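Local coordinates for substrate-binding protein (Synechococcus sp., PDB 6WPN) that probably binds a sugar or oligosaccharide in the periplasm as the substrate-binding component of a solute transport system, at residues P169-A172 and R173-E177; F227-D230 and L231-G235; G405-S408 and S409-V413. All coordinates share one frame; numbering follows the deposited sequence.

Interaction 1. Residues P169-A172 and R173-E177; sequences PAYA and RSIRE
Arg173 folds back over the preceding turn of its helix to lie against Pro169. Its backbone N donates to Pro169 O at 2.9 Å in a nearly straight bond, and the side chain then wraps round the same oxygen. CB packs beside it, and Arg173 CG approaches Pro169 O to 3.3 Å. A bend at chi3 (-89°) swings the guanidinium back, with Pro169 O above one of its faces, offset toward the rim, and Arg173 NH2 4.0 Å from Pro169 CB. NH1, at the tip, makes a weak, long ion pair with Glu234 OE1. Further round the helix, Tyr171 and Ile175 meet one turn apart. The phenol ring approaches the isoleucine at a slant, its CE1 3.6 Å from Ile175 CG1, while that same methylene also touches Tyr171 O. The tyrosine hydroxyl is anchored outside this turn, by a hydrogen bond with Gly183 O. An alanine in place of Tyr171 is likely to strip Ile175 CG1 of its aromatic neighbour and leave Gly183 O without its phenolic mate. Ser174 donates its backbone N to Ala170 O at 3.2 Å, and its OG adds a weak bond to that acceptor. The residues thus show the i to i+4 pattern of an amphipathic alpha-helix: Tyr171 and Ile175 pack on Leu153 of helix 150-155, whereas Ala170 and Arg173 are exposed.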
loop_
_atom_site.group_PDB
_atom_site.type_symbol
_atom_site.label_atom_id
_atom_site.label_comp_id
_atom_site.label_asym_id
_atom_site.label_seq_id
_atom_site.Cartn_x
_atom_site.Cartn_y
_atom_site.Cartn_z
ATOM N N PRO A 169 11.525 -17.140 -9.760
ATOM C CA PRO A 169 11.721 -17.632 -11.140
ATOM C C PRO A 169 11.446 -19.118 -11.304
ATOM O O PRO A 169 10.666 -19.499 -12.184
ATOM C CB PRO A 169 13.186 -17.275 -11.429
ATOM C CG PRO A 169 13.449 -16.096 -10.579
ATOM C CD PRO A 169 12.704 -16.380 -9.301
ATOM N N ALA A 170 12.059 -19.970 -10.477
ATOM C CA ALA A 170 11.824 -21.409 -10.593
ATOM C C ALA A 170 10.346 -21.746 -10.427
ATOM O O ALA A 170 9.812 -22.599 -11.144
ATOM C CB ALA A 170 12.664 -22.162 -9.562
ATOM N N TYR A 171 9.670 -21.074 -9.492
ATOM C CA TYR A 171 8.238 -21.275 -9.296
ATOM C C TYR A 171 7.447 -20.842 -10.522
ATOM O O TYR A 171 6.576 -21.577 -11.005
ATOM C CB TYR A 171 7.782 -20.510 -8.052
ATOM C CG TYR A 171 6.340 -20.047 -8.061
ATOM C CD1 TYR A 171 5.298 -20.928 -7.801
ATOM C CD2 TYR A 171 6.025 -18.713 -8.290
ATOM C CE1 TYR A 171 3.982 -20.497 -7.794
ATOM C CE2 TYR A 171 4.717 -18.275 -8.286
ATOM C CZ TYR A 171 3.700 -19.171 -8.034
ATOM O OH TYR A 171 2.393 -18.728 -8.035
ATOM N N ALA A 172 7.737 -19.641 -11.038
ATOM C CA ALA A 172 6.993 -19.108 -12.176
ATOM C C ALA A 172 7.131 -20.005 -13.399
ATOM O O ALA A 172 6.164 -20.200 -14.145
ATOM C CB ALA A 172 7.465 -17.687 -12.496
ATOM N N ARG A 173 8.329 -20.540 -13.634
ATOM C CA ARG A 173 8.521 -21.455 -14.754
ATOM C C ARG A 173 7.637 -22.688 -14.614
ATOM O O ARG A 173 6.976 -23.101 -15.574
ATOM C CB ARG A 173 9.995 -21.851 -14.866
ATOM C CG ARG A 173 10.889 -20.707 -15.298
ATOM C CD ARG A 173 12.267 -21.175 -15.717
ATOM N NE ARG A 173 13.199 -21.226 -14.594
ATOM C CZ ARG A 173 14.037 -20.243 -14.281
ATOM N NH1 ARG A 173 14.058 -19.133 -15.007
ATOM N NH2 ARG A 173 14.850 -20.369 -13.240
ATOM N N SER A 174 7.598 -23.280 -13.413
ATOM C CA SER A 174 6.802 -24.490 -13.217
ATOM C C SER A 174 5.327 -24.233 -13.491
ATOM O O SER A 174 4.638 -25.084 -14.067
ATOM C CB SER A 174 6.990 -25.027 -11.795
ATOM O OG SER A 174 8.255 -25.647 -11.642
ATOM N N ILE A 175 4.829 -23.054 -13.114
ATOM C CA ILE A 175 3.436 -22.727 -13.397
ATOM C C ILE A 175 3.233 -22.503 -14.892
ATOM O O ILE A 175 2.248 -22.974 -15.474
ATOM C CB ILE A 175 3.001 -21.494 -12.583
ATOM C CG1 ILE A 175 3.190 -21.728 -11.078
ATOM C CG2 ILE A 175 1.555 -21.135 -12.898
ATOM C CD1 ILE A 175 2.158 -22.631 -10.452
ATOM N N ARG A 176 4.181 -21.822 -15.544
ATOM C CA ARG A 176 4.006 -21.459 -16.947
ATOM C C ARG A 176 3.979 -22.681 -17.846
ATOM O O ARG A 176 3.125 -22.787 -18.731
ATOM C CB ARG A 176 5.126 -20.520 -17.401
ATOM C CG ARG A 176 4.807 -19.054 -17.266
ATOM C CD ARG A 176 3.459 -18.750 -17.878
ATOM N NE ARG A 176 3.545 -18.427 -19.295
ATOM C CZ ARG A 176 2.500 -18.397 -20.116
ATOM N NH1 ARG A 176 1.288 -18.688 -19.661
ATOM N NH2 ARG A 176 2.668 -18.078 -21.392
ATOM N N GLU A 177 4.872 -23.633 -17.610
ATOM C CA GLU A 177 5.037 -24.725 -18.554
ATOM C C GLU A 177 4.097 -25.888 -18.286
ATOM O O GLU A 177 3.672 -26.556 -19.234
ATOM C CB GLU A 177 6.489 -25.211 -18.534
ATOM C CG GLU A 177 7.488 -24.134 -18.935
ATOM C CD GLU A 177 8.934 -24.596 -18.847
ATOM O OE1 GLU A 177 9.174 -25.759 -18.453
ATOM O OE2 GLU A 177 9.834 -23.790 -19.173
#

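Interaction 2. Residues F227-D230 and L231-G235; sequences FWTD and LYREG
Leu231 brings its CD1 methyl against two aromatic rings of the preceding turn, Phe227 and Trp228. The closer apolar contact is with Phe227, whose CE1 lies 3.5 Å from Leu231 CD1, and Leu231 CG stands over a face of that ring. With chi1 at 179°, CG of Phe227 lies opposite the backbone N, and the ring reaches Leu231 although its CB starts out pointing away. Trp228 meets the same methyl more loosely, its CE3 4.1 Å from Leu231 CD1. The two rings also touch each other, Phe227 directing CD1 over the centre of the indole face of Trp228, 3.6 Å above its plane.

Backbone hydrogen bonds link the same residues in alpha-helical order: Leu231 N to Phe227 O, Tyr232 N to Trp228 O, Arg233 N to Thr229 O at 2.9 Å, and Glu234 N to Asp230 O. Helix 219-233 then ends in a Schellman motif. Gly235 takes positive phi (73°) as its C-prime residue, Gly235 N bonds to Tyr232 O at 3.1 Å, and Leu236 N reaches back to Leu231 O.

Among the polar side chains, Thr229 and Arg233 run side by side in the same direction, with Thr229 CG2 3.4 Å from Arg233 NE. The methyl lies against the extended arginine chain, whose NH2 is hydrogen-bonded to Ala402 O beyond the helix. Thr229 OG1, the other branch at CB, bonds to Phe225 O, one turn back. Glu234 CG closes against Asp230 O at 3.1 Å, its chain extended from there.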
loop_
_atom_site.group_PDB
_atom_site.type_symbol
_atom_site.label_atom_id
_atom_site.label_comp_id
_atom_site.label_asym_id
_atom_site.label_seq_id
_atom_site.Cartn_x
_atom_site.Cartn_y
_atom_site.Cartn_z
ATOM N N PHE A 227 16.427 -9.095 -13.034
ATOM C CA PHE A 227 15.428 -10.026 -12.524
ATOM C C PHE A 227 14.104 -9.862 -13.258
ATOM O O PHE A 227 13.562 -10.823 -13.816
ATOM C CB PHE A 227 15.248 -9.806 -11.018
ATOM C CG PHE A 227 14.208 -10.693 -10.377
ATOM C CD1 PHE A 227 12.896 -10.262 -10.247
ATOM C CD2 PHE A 227 14.551 -11.943 -9.878
ATOM C CE1 PHE A 227 11.938 -11.064 -9.650
ATOM C CE2 PHE A 227 13.600 -12.752 -9.272
ATOM C CZ PHE A 227 12.289 -12.313 -9.158
ATOM N N TRP A 228 13.585 -8.634 -13.291
ATOM C CA TRP A 228 12.279 -8.393 -13.892
ATOM C C TRP A 228 12.342 -8.438 -15.412
ATOM O O TRP A 228 11.403 -8.910 -16.063
ATOM C CB TRP A 228 11.735 -7.056 -13.401
ATOM C CG TRP A 228 11.384 -7.118 -11.956
ATOM C CD1 TRP A 228 12.047 -6.531 -10.920
ATOM C CD2 TRP A 228 10.294 -7.837 -11.378
ATOM N NE1 TRP A 228 11.429 -6.831 -9.729
ATOM C CE2 TRP A 228 10.349 -7.633 -9.985
ATOM C CE3 TRP A 228 9.273 -8.636 -11.905
ATOM C CZ2 TRP A 228 9.419 -8.190 -9.115
ATOM C CZ3 TRP A 228 8.354 -9.189 -11.039
ATOM C CH2 TRP A 228 8.432 -8.964 -9.662
ATOM N N THR A 229 13.442 -7.962 -15.998
ATOM C CA THR A 229 13.590 -8.034 -17.447
ATOM C C THR A 229 13.570 -9.482 -17.921
ATOM O O THR A 229 12.828 -9.837 -18.844
ATOM C CB THR A 229 14.890 -7.353 -17.874
ATOM O OG1 THR A 229 14.857 -5.974 -17.491
ATOM C CG2 THR A 229 15.071 -7.453 -19.387
ATOM N N ASP A 230 14.361 -10.340 -17.272
ATOM C CA ASP A 230 14.461 -11.735 -17.691
ATOM C C ASP A 230 13.145 -12.481 -17.482
ATOM O O ASP A 230 12.768 -13.324 -18.302
ATOM C CB ASP A 230 15.594 -12.426 -16.930
ATOM C CG ASP A 230 16.962 -11.864 -17.277
ATOM O OD1 ASP A 230 17.121 -11.297 -18.381
ATOM O OD2 ASP A 230 17.886 -11.993 -16.442
ATOM N N LEU A 231 12.432 -12.188 -16.396
ATOM C CA LEU A 231 11.136 -12.826 -16.184
ATOM C C LEU A 231 10.184 -12.513 -17.333
ATOM O O LEU A 231 9.525 -13.408 -17.873
ATOM C CB LEU A 231 10.534 -12.379 -14.851
ATOM C CG LEU A 231 11.054 -13.032 -13.569
ATOM C CD1 LEU A 231 10.263 -12.535 -12.375
ATOM C CD2 LEU A 231 10.985 -14.538 -13.653
ATOM N N TYR A 232 10.127 -11.245 -17.744
ATOM C CA TYR A 232 9.207 -10.867 -18.811
ATOM C C TYR A 232 9.634 -11.467 -20.144
ATOM O O TYR A 232 8.801 -11.995 -20.890
ATOM C CB TYR A 232 9.122 -9.346 -18.924
ATOM C CG TYR A 232 7.997 -8.899 -19.823
ATOM C CD1 TYR A 232 6.701 -8.777 -19.333
ATOM C CD2 TYR A 232 8.215 -8.642 -21.167
ATOM C CE1 TYR A 232 5.664 -8.381 -20.149
ATOM C CE2 TYR A 232 7.179 -8.248 -21.994
ATOM C CZ TYR A 232 5.908 -8.121 -21.478
ATOM O OH TYR A 232 4.876 -7.727 -22.290
ATOM N N ARG A 233 10.928 -11.400 -20.456
ATOM C CA ARG A 233 11.393 -11.849 -21.760
ATOM C C ARG A 233 11.218 -13.349 -21.942
ATOM O O ARG A 233 11.041 -13.813 -23.072
ATOM C CB ARG A 233 12.862 -11.472 -21.947
ATOM C CG ARG A 233 13.134 -9.981 -21.970
ATOM C CD ARG A 233 14.479 -9.709 -22.618
ATOM N NE ARG A 233 14.791 -8.286 -22.677
ATOM C CZ ARG A 233 15.916 -7.793 -23.184
ATOM N NH1 ARG A 233 16.833 -8.615 -23.673
ATOM N NH2 ARG A 233 16.121 -6.484 -23.204
ATOM N N GLU A 234 11.250 -14.116 -20.855
ATOM C CA GLU A 234 11.113 -15.564 -20.918
ATOM C C GLU A 234 9.664 -16.031 -20.939
ATOM O O GLU A 234 9.419 -17.231 -20.800
ATOM C CB GLU A 234 11.842 -16.208 -19.737
ATOM C CG GLU A 234 13.343 -16.024 -19.768
ATOM C CD GLU A 234 14.041 -16.708 -18.606
ATOM O OE1 GLU A 234 13.362 -17.419 -17.827
ATOM O OE2 GLU A 234 15.274 -16.538 -18.476
ATOM N N GLY A 235 8.706 -15.126 -21.115
ATOM C CA GLY A 235 7.311 -15.517 -21.171
ATOM C C GLY A 235 6.716 -15.928 -19.846
ATOM O O GLY A 235 5.645 -16.542 -19.820
#

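Interaction 3. Residues G405-S408 and S409-V413; sequences GQIS and SDQAV
Ser408 holds its OG between its own backbone N and carbonyl carbon (chi1 75°), a crowded position that brings the hydroxyl oxygen within bonding distance of Gln411 N across the first turn of helix 409-427. Ile407 places CG1 in the equivalent setting (chi1 59°) and continues straight through chi2, which sends CD1 out to Ala412. Ser408 is the N-cap: Gln411 N donates to Ser408 OG at 3.1 Å, with an N-H...O angle of 152°, and Gln411 CB sits almost as near the same oxygen. The carbonyl of Ser408 starts the regular helical pattern, Ser408 O accepting from Ala412 N at 3.0 Å. On the isoleucine side, Ile407 CD1 rests 4.0 Å from Ala412 CB, an apolar contact between N-prime and N4 consistent with a small hydrophobic staple. Gln411 lies across Ile407 at about a right angle, with Gln411 CG 3.8 Å from Ile407 CB. Gln398 of helix 388-403 touches both Ile407 and Ala412, so the staple is backed by the preceding helix. Backbone N-H groups in a first helical turn have no carbonyl of an earlier turn to receive them, and the serine oxygen supplies an acceptor for one. The negative side chain of Asp410, also in this turn, would probably interact favourably with the positive end of the helix dipole.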
loop_
_atom_site.group_PDB
_atom_site.type_symbol
_atom_site.label_atom_id
_atom_site.label_comp_id
_atom_site.label_asym_id
_atom_site.label_seq_id
_atom_site.Cartn_x
_atom_site.Cartn_y
_atom_site.Cartn_z
ATOM N N GLY A 405 12.362 -5.540 -24.824
ATOM C CA GLY A 405 13.496 -5.798 -25.685
ATOM C C GLY A 405 13.979 -4.617 -26.494
ATOM O O GLY A 405 14.700 -4.812 -27.475
ATOM N N GLN A 406 13.606 -3.391 -26.120
ATOM C CA GLN A 406 14.077 -2.229 -26.868
ATOM C C GLN A 406 15.480 -1.817 -26.440
ATOM O O GLN A 406 16.229 -1.264 -27.249
ATOM C CB GLN A 406 13.103 -1.061 -26.702
ATOM C CG GLN A 406 11.716 -1.342 -27.260
ATOM C CD GLN A 406 10.658 -0.402 -26.713
ATOM O OE1 GLN A 406 10.969 0.576 -26.031
ATOM N NE2 GLN A 406 9.395 -0.711 -26.986
ATOM N N ILE A 407 15.841 -2.060 -25.180
ATOM C CA ILE A 407 17.181 -1.816 -24.662
ATOM C C ILE A 407 17.528 -2.952 -23.703
ATOM O O ILE A 407 16.675 -3.755 -23.321
ATOM C CB ILE A 407 17.302 -0.452 -23.943
ATOM C CG1 ILE A 407 16.320 -0.374 -22.770
ATOM C CG2 ILE A 407 17.047 0.699 -24.902
ATOM C CD1 ILE A 407 16.381 0.929 -22.016
ATOM N N SER A 408 18.799 -3.010 -23.313
ATOM C CA SER A 408 19.238 -3.977 -22.322
ATOM C C SER A 408 18.877 -3.506 -20.912
ATOM O O SER A 408 18.520 -2.343 -20.686
ATOM C CB SER A 408 20.742 -4.202 -22.415
ATOM O OG SER A 408 21.429 -3.100 -21.865
ATOM N N SER A 409 18.986 -4.436 -19.955
ATOM C CA SER A 409 18.687 -4.128 -18.558
ATOM C C SER A 409 19.619 -3.053 -18.012
ATOM O O SER A 409 19.169 -2.096 -17.371
ATOM C CB SER A 409 18.806 -5.394 -17.706
ATOM O OG SER A 409 17.989 -6.438 -18.198
ATOM N N ASP A 410 20.928 -3.209 -18.237
ATOM C CA ASP A 410 21.883 -2.201 -17.788
ATOM C C ASP A 410 21.638 -0.870 -18.475
ATOM O O ASP A 410 21.858 0.189 -17.878
ATOM C CB ASP A 410 23.320 -2.667 -18.027
ATOM C CG ASP A 410 23.671 -3.905 -17.225
ATOM O OD1 ASP A 410 23.024 -4.138 -16.181
ATOM O OD2 ASP A 410 24.611 -4.629 -17.625
ATOM N N GLN A 411 21.208 -0.908 -19.737
ATOM C CA GLN A 411 20.873 0.322 -20.440
ATOM C C GLN A 411 19.710 1.028 -19.754
ATOM O O GLN A 411 19.699 2.256 -19.638
ATOM C CB GLN A 411 20.523 -0.002 -21.893
ATOM C CG GLN A 411 20.526 1.179 -22.835
ATOM C CD GLN A 411 21.927 1.678 -23.115
ATOM O OE1 GLN A 411 22.902 0.941 -22.954
ATOM N NE2 GLN A 411 22.036 2.930 -23.555
ATOM N N ALA A 412 18.732 0.261 -19.268
ATOM C CA ALA A 412 17.631 0.858 -18.517
ATOM C C ALA A 412 18.125 1.490 -17.222
ATOM O O ALA A 412 17.709 2.597 -16.861
ATOM C CB ALA A 412 16.558 -0.196 -18.228
ATOM N N VAL A 413 19.017 0.793 -16.512
ATOM C CA VAL A 413 19.574 1.311 -15.264
ATOM C C VAL A 413 20.254 2.649 -15.501
ATOM O O VAL A 413 20.036 3.616 -14.762
ATOM C CB VAL A 413 20.553 0.291 -14.655
ATOM C CG1 VAL A 413 21.179 0.850 -13.390
ATOM C CG2 VAL A 413 19.838 -1.019 -14.376
#

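How the interactions relate
From the N terminus the three contacts follow in series, each a local contact within nine consecutive residues that closes no long loop; none nests in or crosses another. Interaction 1 lies in helix 168-179, interaction 2 closes helix 219-233, and interaction 3 opens helix 409-427. Interaction 2 touches both others: Gly235 O receives a probable hydrogen bond from Arg176 NE, and Pro169 packs on the ring of Phe227, while Thr229 OG1 and Ser409 OG share a weak hydrogen bond on the other flank. Interactions 1 and 3 do not meet, their nearest atoms about 13 Å apart. Helix 219-233 thereby joins helix 168-179 to the start of the C-terminal helix.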